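Local coordinates for protein N-acetylmuramoyl-L-alanine amidase (Peptoclostridium difficile, PDB 4RN7) that is probably a zinc-dependent N-acetylmuramoyl-L-alanine amidase that cleaves the amide bond between N-acetylmuramic acid and L-alanine in peptidoglycan, represented by its amidase domain, at residues Gly173-Gln176 and Gly177-Tyr181; Lys37-Ala40 and Asn41-Lys45; Asn101-Thr104 and Asp105-Glu109. All blocks are in the same frame, centred on the assembly; numbering follows the deposited sequence. Where two conformers were deposited one is given.

Three local contacts, each within one unbroken run of chain, illustrate how side chains a turn apart pack within an alpha/beta fold. Contact 2 comes first, near the end of helix 28-44, which links the parallel strands 4-10 and 49-53. Contact 3 follows in the connection from strand 95-99 into helix 107-122. Contact 1 is last, on the C-terminal helix 164-185. They lie in series, neither nesting nor crossing, and each closes only a helical turn or a short bend. Contacts 1 and 2 pack together through Ile174 and Val175 against Leu39, Lys42 and Leu43. Tyr181 reaches the backbone of contact 3, whereas contacts 2 and 3 remain about 14 Å apart at their nearest atoms.

Contact 1: residues Gly173-Gln176 and Gly177-Tyr181; sequences GIVQ and GVLSY
Gly177 begins the turn by giving its N-H to the carbonyl of Gly173, N to O 3.1 Å, in the i to i+4 pattern of an alpha helix. Val178 follows with a straighter bond to Ile174 (171° at the hydrogen). With CG2 beside its own backbone N, Val178 lays that methyl against the same carbonyl, CG2 to Ile174 O 3.2 Å, while the CG2 atoms of the two residues are a looser 4.2 Å apart.

Leu179 makes the closest apolar contact. It runs alongside Val175, pointing the same way, and brings CD1 to 3.7 Å from Val175 CG1. A first torsion of -68° keeps CG beside the backbone N and thereby over the preceding turn, 3.3 Å from Val175 O. The bend of Gln176 at chi2 leaves its OE1 a loose 4.2 Å from Leu179 CD1, while NE2 bonds to Glu172. Ser180 then donates its backbone N-H to the carbonyl of Gln176, N to O 2.9 Å, and its own carbonyl accepts from the hydroxyl of Ser184. The Tyr181 side chain packs on Leu110, Val77 and Pro143.

Helix 164-185 thus fits between helices 28-44 and 107-122 on the amidase domain's central sheet, with Ile174 touching Ile118 and Ile81. The zinc ion is about 14 Å from the Ile174 side chain. With backbone polarity spent inside the helix, the branched carbons of Ile174, Val175 and Val178 can be buried, whereas Leu179 is partly exposed beside Gln46 and the Gln176 amide stays on the more exposed flank.

Contact 2: residues Lys37-Ala40 and Asn41-Lys45; sequences KKLA and NKLSK
Leu39 overlaps Leu43 one helical turn ahead, the two side chains running side by side in the same direction with their CD1 atoms 3.7 Å apart. Both belong to helix 28-44, the connecting helix of a beta-alpha-beta crossover between the parallel strands 4-10 and 49-53, and both turn their branches to the sheet. Leu43 lies on Val6 and Ile8 of the first strand and on Ile49 and Val51 of the second. Leu39 lies on Ile8 as well.

The two leucines reach their common patch by different first torsions. CG of Leu39 stands opposite the backbone N (174°), whereas CG of Leu43 lies beside its own N (-75°) and leans back over the previous turn, 3.5 Å from Leu39 O. That carbonyl is also the acceptor for Leu43 N, at 3.0 Å. Asn41, Lys42 and Ser44 repeat the link to Lys37, Lys38 and Ala40. Ala40 adds a small methyl to the sheet side, against Val51 and Val53.

A second flank carries charge. Lys38 sends its ammonium to Glu164 and Gln167, and Lys42 makes a salt bridge with Asp168, so both lysines tie this helix to the start of helix 164-185. The backbone carbonyl of Lys42 in turn accepts a hydrogen bond from the side-chain amide of Gln46, a few residues on. The side chain of Lys42 stays extended as far as its bend at chi4. Its first methylene beyond CB also lies close to the backbone of the turn before, with Lys42 CG 3.3 Å from Lys38 O.

Contact 3: residues Asn101-Thr104 and Asp105-Glu109; sequences NKAT and DGSKE
Asp105 folds its carboxylate back with a chi1 of 74°, CG lodged between the backbone N and the carbonyl carbon, and this leaves OD1 4.0 Å from the methyl CB of Ala103. Ser107 turns its hydroxyl beside its own backbone N (chi1 -65°), which lets OG reach that same OD1. Its CB meets the methyl too, 3.7 Å from Ala103 CB. Asp105 OD1 is gripped twice by Ser107: the backbone N comes from above the carboxylate plane at 2.9 Å, and Ser107 OG donates into the syn lone pair of Asp105 OD1 at 2.6 Å. The first of these bonds defines an Asx turn, which leads through the N-cap residue Gly106 into helix 107-122. Gly106 has a positive phi of 109°, where a CB would jam against the preceding carbonyl oxygen. OD2 forms a salt bridge with Arg100, so the carboxylate is fixed from both oxygens and its negative charge is probably stabilised. Ser107 OG is also hydrogen-bonded to the backbone N of Ala144, joining the turn to the strand beyond Pro143. Across the bend, one water donates to Ala103 O and to Glu109 OE1 (2.7 Å from the water), and accepts from the backbone N-H groups of Gly106 and Lys108.

Contact 1: residues Gly173-Gln176 and Gly177-Tyr181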
loop_
_atom_site.group_PDB
_atom_site.type_symbol
_atom_site.label_atom_id
_atom_site.label_comp_id
_atom_site.label_asym_id
_atom_site.label_seq_id
_atom_site.Cartn_x
_atom_site.Cartn_y
_atom_site.Cartn_z
ATOM N N GLY A 173 -11.340 0.985 -2.271
ATOM C CA GLY A 173 -11.231 -0.457 -2.133
ATOM C C GLY A 173 -10.331 -0.843 -0.974
ATOM O O GLY A 173 -10.656 -1.736 -0.189
ATOM N N ILE A 174 -9.194 -0.164 -0.858
ATOM C CA ILE A 174 -8.275 -0.416 0.245
ATOM C C ILE A 174 -8.918 -0.091 1.595
ATOM O O ILE A 174 -8.826 -0.879 2.539
ATOM C CB ILE A 174 -6.970 0.378 0.082
ATOM C CG1 ILE A 174 -6.239 -0.059 -1.197
ATOM C CG2 ILE A 174 -6.068 0.174 1.292
ATOM C CD1 ILE A 174 -5.095 0.869 -1.580
ATOM N N VAL A 175 -9.564 1.068 1.682
ATOM C CA VAL A 175 -10.270 1.444 2.907
ATOM C C VAL A 175 -11.233 0.348 3.349
ATOM O O VAL A 175 -11.201 -0.093 4.499
ATOM C CB VAL A 175 -11.058 2.744 2.735
ATOM C CG1 VAL A 175 -11.925 3.008 3.960
ATOM C CG2 VAL A 175 -10.107 3.900 2.511
ATOM N N GLN A 176 -12.078 -0.108 2.428
ATOM C CA GLN A 176 -13.088 -1.092 2.783
ATOM C C GLN A 176 -12.466 -2.416 3.209
ATOM O O GLN A 176 -12.996 -3.087 4.093
ATOM C CB GLN A 176 -14.088 -1.288 1.642
ATOM C CG GLN A 176 -14.972 -0.065 1.406
ATOM C CD GLN A 176 -15.694 0.390 2.668
ATOM O OE1 GLN A 176 -16.029 -0.418 3.537
ATOM N NE2 GLN A 176 -15.929 1.694 2.775
ATOM N N GLY A 177 -11.337 -2.777 2.603
ATOM C CA GLY A 177 -10.638 -3.993 2.988
ATOM C C GLY A 177 -10.070 -3.892 4.393
ATOM O O GLY A 177 -10.194 -4.814 5.205
ATOM N N VAL A 178 -9.437 -2.762 4.679
ATOM C CA VAL A 178 -8.911 -2.511 6.014
ATOM C C VAL A 178 -10.018 -2.514 7.066
ATOM O O VAL A 178 -9.877 -3.145 8.115
ATOM C CB VAL A 178 -8.164 -1.178 6.059
ATOM C CG1 VAL A 178 -7.757 -0.829 7.495
ATOM C CG2 VAL A 178 -6.950 -1.247 5.164
ATOM N N LEU A 179 -11.116 -1.817 6.785
ATOM C CA LEU A 179 -12.215 -1.711 7.747
ATOM C C LEU A 179 -12.847 -3.073 7.995
ATOM O O LEU A 179 -13.237 -3.396 9.122
ATOM C CB LEU A 179 -13.280 -0.725 7.252
ATOM C CG LEU A 179 -12.915 0.756 7.185
ATOM C CD1 LEU A 179 -14.051 1.566 6.612
ATOM C CD2 LEU A 179 -12.566 1.253 8.572
ATOM N N SER A 180 -12.949 -3.863 6.931
ATOM C CA SER A 180 -13.489 -5.211 7.014
ATOM C C SER A 180 -12.584 -6.115 7.849
ATOM O O SER A 180 -13.064 -6.987 8.575
ATOM C CB SER A 180 -13.680 -5.788 5.615
ATOM O OG SER A 180 -14.117 -7.127 5.678
ATOM N N TYR A 181 -11.274 -5.905 7.750
ATOM C CA TYR A 181 -10.338 -6.640 8.590
ATOM C C TYR A 181 -10.492 -6.220 10.052
ATOM O O TYR A 181 -10.666 -7.068 10.931
ATOM C CB TYR A 181 -8.890 -6.420 8.139
ATOM C CG TYR A 181 -7.891 -7.091 9.062
ATOM C CD1 TYR A 181 -7.660 -8.460 8.987
ATOM C CD2 TYR A 181 -7.196 -6.363 10.023
ATOM C CE1 TYR A 181 -6.760 -9.085 9.835
ATOM C CE2 TYR A 181 -6.288 -6.981 10.873
ATOM C CZ TYR A 181 -6.079 -8.340 10.776
ATOM O OH TYR A 181 -5.185 -8.959 11.618
#

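Contact 2: residues Lys37-Ala40 and Asn41-Lys45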
loop_
_atom_site.group_PDB
_atom_site.type_symbol
_atom_site.label_atom_id
_atom_site.label_comp_id
_atom_site.label_asym_id
_atom_site.label_seq_id
_atom_site.Cartn_x
_atom_site.Cartn_y
_atom_site.Cartn_z
ATOM N N LYS A 37 -2.167 9.474 0.036
ATOM C CA LYS A 37 -2.879 10.636 0.551
ATOM C C LYS A 37 -4.383 10.430 0.468
ATOM O O LYS A 37 -5.114 10.800 1.390
ATOM C CB LYS A 37 -2.464 11.909 -0.183
ATOM C CG LYS A 37 -1.148 12.487 0.327
ATOM C CD LYS A 37 -0.770 13.750 -0.425
ATOM C CE LYS A 37 0.497 14.363 0.164
ATOM N NZ LYS A 37 1.011 15.491 -0.666
ATOM N N LYS A 38 -4.850 9.847 -0.634
ATOM C CA LYS A 38 -6.267 9.557 -0.777
ATOM C C LYS A 38 -6.701 8.520 0.247
ATOM O O LYS A 38 -7.762 8.662 0.867
ATOM C CB LYS A 38 -6.583 9.077 -2.197
ATOM C CG LYS A 38 -6.539 10.192 -3.230
ATOM C CD LYS A 38 -7.124 9.717 -4.566
ATOM C CE LYS A 38 -7.072 10.823 -5.613
ATOM N NZ LYS A 38 -5.689 11.335 -5.791
ATOM N N LEU A 39 -5.882 7.483 0.428
ATOM C CA LEU A 39 -6.170 6.445 1.413
ATOM C C LEU A 39 -6.221 7.055 2.817
ATOM O O LEU A 39 -7.174 6.815 3.564
ATOM C CB LEU A 39 -5.124 5.331 1.335
ATOM C CG LEU A 39 -5.149 4.214 2.380
ATOM C CD1 LEU A 39 -6.526 3.576 2.425
ATOM C CD2 LEU A 39 -4.078 3.168 2.056
ATOM N N ALA A 40 -5.219 7.863 3.165
ATOM C CA ALA A 40 -5.179 8.502 4.483
ATOM C C ALA A 40 -6.396 9.389 4.743
ATOM O O ALA A 40 -6.988 9.350 5.824
ATOM C CB ALA A 40 -3.883 9.309 4.668
ATOM N N ASN A 41 -6.761 10.199 3.758
ATOM C CA ASN A 41 -7.908 11.085 3.899
ATOM C C ASN A 41 -9.204 10.317 4.118
ATOM O O ASN A 41 -10.032 10.711 4.938
ATOM C CB ASN A 41 -8.041 12.014 2.691
ATOM C CG ASN A 41 -9.166 13.022 2.854
ATOM O OD1 ASN A 41 -10.084 13.086 2.036
ATOM N ND2 ASN A 41 -9.110 13.799 3.924
ATOM N N LYS A 42 -9.373 9.212 3.393
ATOM C CA LYS A 42 -10.581 8.401 3.534
ATOM C C LYS A 42 -10.654 7.704 4.890
ATOM O O LYS A 42 -11.711 7.679 5.519
ATOM C CB LYS A 42 -10.694 7.373 2.403
ATOM C CG LYS A 42 -11.003 7.965 1.037
ATOM C CD LYS A 42 -11.258 6.847 0.019
ATOM C CE LYS A 42 -11.288 7.383 -1.411
ATOM N NZ LYS A 42 -12.226 8.524 -1.598
ATOM N N LEU A 43 -9.537 7.138 5.343
ATOM C CA LEU A 43 -9.510 6.465 6.640
ATOM C C LEU A 43 -9.780 7.429 7.787
ATOM O O LEU A 43 -10.481 7.090 8.742
ATOM C CB LEU A 43 -8.170 5.761 6.853
ATOM C CG LEU A 43 -7.983 4.475 6.057
ATOM C CD1 LEU A 43 -6.526 4.041 6.095
ATOM C CD2 LEU A 43 -8.882 3.373 6.612
ATOM N N SER A 44 -9.237 8.639 7.681
ATOM C CA SER A 44 -9.365 9.609 8.761
ATOM C C SER A 44 -10.814 10.039 8.982
ATOM O O SER A 44 -11.150 10.551 10.049
ATOM C CB SER A 44 -8.480 10.828 8.504
ATOM O OG SER A 44 -9.088 11.696 7.570
ATOM N N LYS A 45 -11.671 9.807 7.991
ATOM C CA LYS A 45 -13.089 10.167 8.095
ATOM C C LYS A 45 -13.888 9.125 8.873
ATOM O O LYS A 45 -14.996 9.403 9.347
ATOM C CB LYS A 45 -13.708 10.361 6.704
ATOM C CG LYS A 45 -13.105 11.512 5.900
ATOM C CD LYS A 45 -13.879 11.763 4.609
#

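Contact 3: residues Asn101-Thr104 and Asp105-Glu109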
loop_
_atom_site.group_PDB
_atom_site.type_symbol
_atom_site.label_atom_id
_atom_site.label_comp_id
_atom_site.label_asym_id
_atom_site.label_seq_id
_atom_site.Cartn_x
_atom_site.Cartn_y
_atom_site.Cartn_z
ATOM N N ASN A 101 6.973 -13.231 5.443
ATOM C CA ASN A 101 7.126 -14.681 5.398
ATOM C C ASN A 101 6.487 -15.400 6.586
ATOM O O ASN A 101 6.743 -15.043 7.738
ATOM C CB ASN A 101 8.610 -15.058 5.343
ATOM C CG ASN A 101 9.251 -14.757 3.999
ATOM O OD1 ASN A 101 8.571 -14.444 3.020
ATOM N ND2 ASN A 101 10.574 -14.863 3.946
ATOM N N LYS A 102 5.665 -16.411 6.292
ATOM C CA LYS A 102 5.081 -17.290 7.312
ATOM C C LYS A 102 4.318 -16.544 8.409
ATOM O O LYS A 102 4.324 -16.956 9.570
ATOM C CB LYS A 102 6.167 -18.167 7.944
ATOM C CG LYS A 102 6.811 -19.163 6.988
ATOM C CD LYS A 102 7.955 -19.897 7.672
ATOM C CE LYS A 102 8.256 -21.219 6.989
ATOM N NZ LYS A 102 9.337 -21.954 7.707
ATOM N N ALA A 103 3.663 -15.452 8.039
ATOM C CA ALA A 103 2.961 -14.626 9.018
ATOM C C ALA A 103 1.845 -15.394 9.728
ATOM O O ALA A 103 0.962 -15.965 9.082
ATOM C CB ALA A 103 2.402 -13.382 8.347
ATOM N N THR A 104 1.897 -15.396 11.057
ATOM C CA THR A 104 0.884 -16.047 11.883
ATOM C C THR A 104 0.030 -15.020 12.633
ATOM O O THR A 104 -0.911 -15.385 13.337
ATOM C CB THR A 104 1.528 -17.008 12.914
ATOM O OG1 THR A 104 2.461 -16.296 13.738
ATOM C CG2 THR A 104 2.249 -18.141 12.216
ATOM N N ASP A 105 0.353 -13.737 12.462
ATOM C CA ASP A 105 -0.250 -12.675 13.266
ATOM C C ASP A 105 -1.525 -12.074 12.673
ATOM O O ASP A 105 -2.125 -11.173 13.267
ATOM C CB ASP A 105 0.773 -11.563 13.534
ATOM C CG ASP A 105 1.038 -10.685 12.307
ATOM O OD1 ASP A 105 0.770 -11.118 11.165
ATOM O OD2 ASP A 105 1.533 -9.549 12.484
ATOM N N GLY A 106 -1.934 -12.557 11.507
ATOM C CA GLY A 106 -3.124 -12.025 10.865
ATOM C C GLY A 106 -2.816 -11.203 9.626
ATOM O O GLY A 106 -3.731 -10.752 8.932
ATOM N N SER A 107 -1.526 -11.003 9.356
ATOM C CA SER A 107 -1.080 -10.316 8.144
ATOM C C SER A 107 -1.596 -10.993 6.875
ATOM O O SER A 107 -1.974 -10.321 5.908
ATOM C CB SER A 107 0.449 -10.261 8.090
ATOM O OG SER A 107 0.976 -9.463 9.135
ATOM N N LYS A 108 -1.583 -12.322 6.871
ATOM C CA LYS A 108 -2.032 -13.070 5.703
ATOM C C LYS A 108 -3.524 -12.826 5.482
ATOM O O LYS A 108 -3.976 -12.620 4.349
ATOM C CB LYS A 108 -1.749 -14.563 5.884
ATOM C CG LYS A 108 -2.268 -15.442 4.746
ATOM C CD LYS A 108 -1.806 -16.885 4.905
ATOM C CE LYS A 108 -2.180 -17.714 3.687
ATOM N NZ LYS A 108 -1.580 -19.078 3.714
ATOM N N GLU A 109 -4.279 -12.836 6.577
ATOM C CA GLU A 109 -5.713 -12.577 6.526
ATOM C C GLU A 109 -6.006 -11.136 6.062
ATOM O O GLU A 109 -6.899 -10.903 5.239
ATOM C CB GLU A 109 -6.342 -12.860 7.894
ATOM C CG GLU A 109 -6.402 -14.352 8.282
ATOM C CD GLU A 109 -5.034 -15.012 8.454
ATOM O OE1 GLU A 109 -4.080 -14.344 8.908
ATOM O OE2 GLU A 109 -4.912 -16.211 8.131
HETATM O O HOH W 1 -1.389 -14.295 9.160
#